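Hydrolase, haloacid dehalogenase-like family (Pseudomonas syringae pv. tomato, PDB 3S6J) is a haloacid dehalogenase-like hydrolase that may act as a metal-dependent sugar phosphatase, here with calcium in the metal site. Local coordinates at the interface of chains A and B. Coordinates in Å, arbitrary orientation; residue numbers count along the deposited sequence, not the author numbering. Chains: chain A/B, Hydrolase, haloacid dehalogenase-like family.

The interface of chains A and B. Residues chain A 19, 22-23; chain B 22, 25, 40-42, 45.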
ATOM      1  N   ASP A  19       5.662  11.687   2.024  1.00 26.61           N
ATOM      2  CA  ASP A  19       5.337  10.303   2.260  1.00 27.99           C
ATOM      3  C   ASP A  19       4.257  10.260   3.325  1.00 30.37           C
ATOM      4  O   ASP A  19       4.550  10.042   4.501  1.00 29.33           O
ATOM      5  CB  ASP A  19       6.579   9.543   2.727  1.00 26.62           C
ATOM      6  CG  ASP A  19       6.308   8.065   2.946  1.00 29.19           C
ATOM      7  OD1 ASP A  19       5.214   7.579   2.551  1.00 29.34           O
ATOM      8  OD2 ASP A  19       7.190   7.391   3.514  1.00 28.66           O
ATOM      9  N   TYR A  22       0.244   6.589   3.654  1.00 28.12           N
ATOM     10  CA  TYR A  22      -0.053   5.641   4.714  1.00 27.08           C
ATOM     11  C   TYR A  22      -0.639   6.292   5.977  1.00 29.32           C
ATOM     12  O   TYR A  22      -1.435   5.677   6.696  1.00 27.81           O
ATOM     13  CB  TYR A  22       1.162   4.775   4.993  1.00 28.12           C
ATOM     14  CG  TYR A  22       1.494   3.895   3.802  1.00 30.33           C
ATOM     15  CD1 TYR A  22       2.117   4.423   2.673  1.00 29.00           C
ATOM     16  CD2 TYR A  22       1.145   2.547   3.784  1.00 28.63           C
ATOM     17  CE1 TYR A  22       2.419   3.629   1.580  1.00 27.02           C
ATOM     18  CE2 TYR A  22       1.445   1.748   2.701  1.00 28.00           C
ATOM     19  CZ  TYR A  22       2.073   2.300   1.591  1.00 29.30           C
ATOM     20  OH  TYR A  22       2.345   1.530   0.477  1.00 29.13           O
ATOM     21  N   GLN A  23      -0.280   7.541   6.242  1.00 27.89           N
ATOM     22  CA  GLN A  23      -0.859   8.207   7.397  1.00 30.00           C
ATOM     23  C   GLN A  23      -2.295   8.549   7.054  1.00 30.81           C
ATOM     24  O   GLN A  23      -3.170   8.515   7.902  1.00 32.56           O
ATOM     25  CB  GLN A  23      -0.089   9.478   7.784  1.00 31.88           C
ATOM     26  CG  GLN A  23       1.170   9.237   8.622  1.00 30.23           C
ATOM     27  CD  GLN A  23       2.265   8.577   7.817  1.00 31.65           C
ATOM     28  OE1 GLN A  23       2.229   8.588   6.585  1.00 30.27           O
ATOM     29  NE2 GLN A  23       3.249   8.004   8.502  1.00 32.68           N
TER
ATOM     30  N   TYR B  22      -0.812  -3.355   6.862  1.00 28.85           N
ATOM     31  CA  TYR B  22      -0.582  -1.948   7.107  1.00 29.30           C
ATOM     32  C   TYR B  22      -0.055  -1.706   8.529  1.00 31.92           C
ATOM     33  O   TYR B  22       0.702  -0.751   8.771  1.00 30.25           O
ATOM     34  CB  TYR B  22      -1.850  -1.118   6.792  1.00 29.68           C
ATOM     35  CG  TYR B  22      -2.135  -1.077   5.294  1.00 31.78           C
ATOM     36  CD1 TYR B  22      -2.684  -2.181   4.639  1.00 31.15           C
ATOM     37  CD2 TYR B  22      -1.820   0.046   4.527  1.00 31.83           C
ATOM     38  CE1 TYR B  22      -2.935  -2.161   3.271  1.00 29.32           C
ATOM     39  CE2 TYR B  22      -2.060   0.064   3.154  1.00 29.12           C
ATOM     40  CZ  TYR B  22      -2.612  -1.044   2.538  1.00 27.48           C
ATOM     41  OH  TYR B  22      -2.829  -1.041   1.181  1.00 26.84           O
ATOM     42  N   VAL B  25       3.650  -2.780   8.100  1.00 30.64           N
ATOM     43  CA  VAL B  25       4.351  -1.633   7.528  1.00 30.02           C
ATOM     44  C   VAL B  25       4.691  -0.552   8.570  1.00 28.78           C
ATOM     45  O   VAL B  25       5.836  -0.102   8.663  1.00 29.13           O
ATOM     46  CB  VAL B  25       3.560  -1.000   6.333  1.00 31.25           C
ATOM     47  CG1 VAL B  25       4.340   0.156   5.741  1.00 32.65           C
ATOM     48  CG2 VAL B  25       3.309  -2.024   5.254  1.00 30.48           C
ATOM     49  N   ALA B  40      11.068   5.237   2.612  1.00 29.04           N
ATOM     50  CA  ALA B  40       9.678   5.588   2.333  1.00 27.61           C
ATOM     51  C   ALA B  40       8.803   4.366   2.592  1.00 28.81           C
ATOM     52  O   ALA B  40       9.211   3.225   2.388  1.00 27.47           O
ATOM     53  CB  ALA B  40       9.509   6.092   0.898  1.00 25.50           C
HETATM   54  N   MSE B  41       7.593   4.584   3.060  1.00 28.73           N
HETATM   55  CA  MSE B  41       6.760   3.432   3.377  1.00 30.28           C
HETATM   56  C   MSE B  41       6.338   2.521   2.220  1.00 28.23           C
HETATM   57  O   MSE B  41       6.097   1.347   2.446  1.00 30.03           O
HETATM   58  CB  MSE B  41       5.577   3.840   4.251  1.00 30.27           C
HETATM   59  CG  MSE B  41       5.956   3.653   5.723  1.00 30.03           C
HETATM   60 SE   MSE B  41       4.796   4.613   6.759  1.00 60.34          SE
HETATM   61  CE  MSE B  41       3.690   3.135   7.434  1.00 34.48           C
ATOM     62  N   TRP B  42       6.275   3.030   0.997  1.00 26.69           N
ATOM     63  CA  TRP B  42       5.971   2.145  -0.140  1.00 27.28           C
ATOM     64  C   TRP B  42       7.056   1.052  -0.340  1.00 29.08           C
ATOM     65  O   TRP B  42       6.731  -0.101  -0.681  1.00 26.98           O
ATOM     66  CB  TRP B  42       5.741   2.941  -1.433  1.00 25.56           C
ATOM     67  CG  TRP B  42       7.012   3.463  -2.043  1.00 27.37           C
ATOM     68  CD1 TRP B  42       7.702   4.582  -1.673  1.00 27.43           C
ATOM     69  CD2 TRP B  42       7.739   2.884  -3.135  1.00 25.20           C
ATOM     70  NE1 TRP B  42       8.825   4.727  -2.470  1.00 26.21           N
ATOM     71  CE2 TRP B  42       8.863   3.699  -3.370  1.00 28.54           C
ATOM     72  CE3 TRP B  42       7.549   1.750  -3.928  1.00 28.46           C
ATOM     73  CZ2 TRP B  42       9.807   3.409  -4.361  1.00 28.06           C
ATOM     74  CZ3 TRP B  42       8.472   1.470  -4.916  1.00 28.34           C
ATOM     75  CH2 TRP B  42       9.590   2.300  -5.122  1.00 28.76           C
ATOM     76  N   HIS B  45       6.447  -1.583   2.223  1.00 30.90           N
ATOM     77  CA  HIS B  45       5.224  -2.321   1.863  1.00 30.07           C
ATOM     78  C   HIS B  45       5.550  -3.356   0.790  1.00 30.00           C
ATOM     79  O   HIS B  45       4.996  -4.454   0.783  1.00 31.49           O
ATOM     80  CB  HIS B  45       4.132  -1.344   1.369  1.00 27.79           C
ATOM     81  CG  HIS B  45       2.769  -1.961   1.210  1.00 29.88           C
ATOM     82  ND1 HIS B  45       1.657  -1.218   0.907  1.00 29.68           N
ATOM     83  CD2 HIS B  45       2.349  -3.250   1.338  1.00 26.01           C
ATOM     84  CE1 HIS B  45       0.597  -2.015   0.855  1.00 30.52           C
ATOM     85  NE2 HIS B  45       0.997  -3.247   1.110  1.00 31.01           N
TER
HETATM   86  O   HOH W   1       5.748   5.788   0.584  1.00 24.76           O
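The N-terminal end of helix 41-47 in chain B is capped from across a two-fold symmetric interface by A:Asp19, while A:Tyr22 lies against the same helix; this pairing may or may not be a biological dimer. OD2 of the A:Asp19 carboxylate accepts a hydrogen bond from the backbone N of B:Met41 at 2.9 Å. The N-H meets the syn side of this oxygen, 24° out of the carboxylate plane, in a fairly straight bond (162° at H). OD1 of A:Asp19 holds O of water 1 at 2.7 Å, and the water bonds in turn to B:Trp42 N, so the carboxylate serves two successive amides of the first turn. The helix N-terminus would probably favour the ionised form of the carboxylate.

With CG anti to the carbonyl carbon (chi1 -66°), the ring of A:Tyr22 slants across the first turn of helix 41-47 of chain B. One face takes B:Met41 near its rim, CD1 of A:Tyr22 to CB of B:Met41 being 3.8 Å. The extended chi2 of selenomethionine B:Met41 carries SE to A:Tyr22 CB, and the bend at chi3 turns the methyl CE onto the same carbon. OH of A:Tyr22 hydrogen-bonds ND1 of B:His45 at 2.9 Å, lying in the imidazole plane, which fixes the ring's far end. Near the two-fold axis the CD2-CE2 sides of A:Tyr22 and B:Tyr22 face each other, CE2 to CE2 3.9 Å, offset and without stacking.

Strand 18-19 shortly follows the core's metal-binding Asp12 and Asp14; helices 21-34 and 41-47 probably belong to the helical cap inserted there, so the contact probably joins two caps.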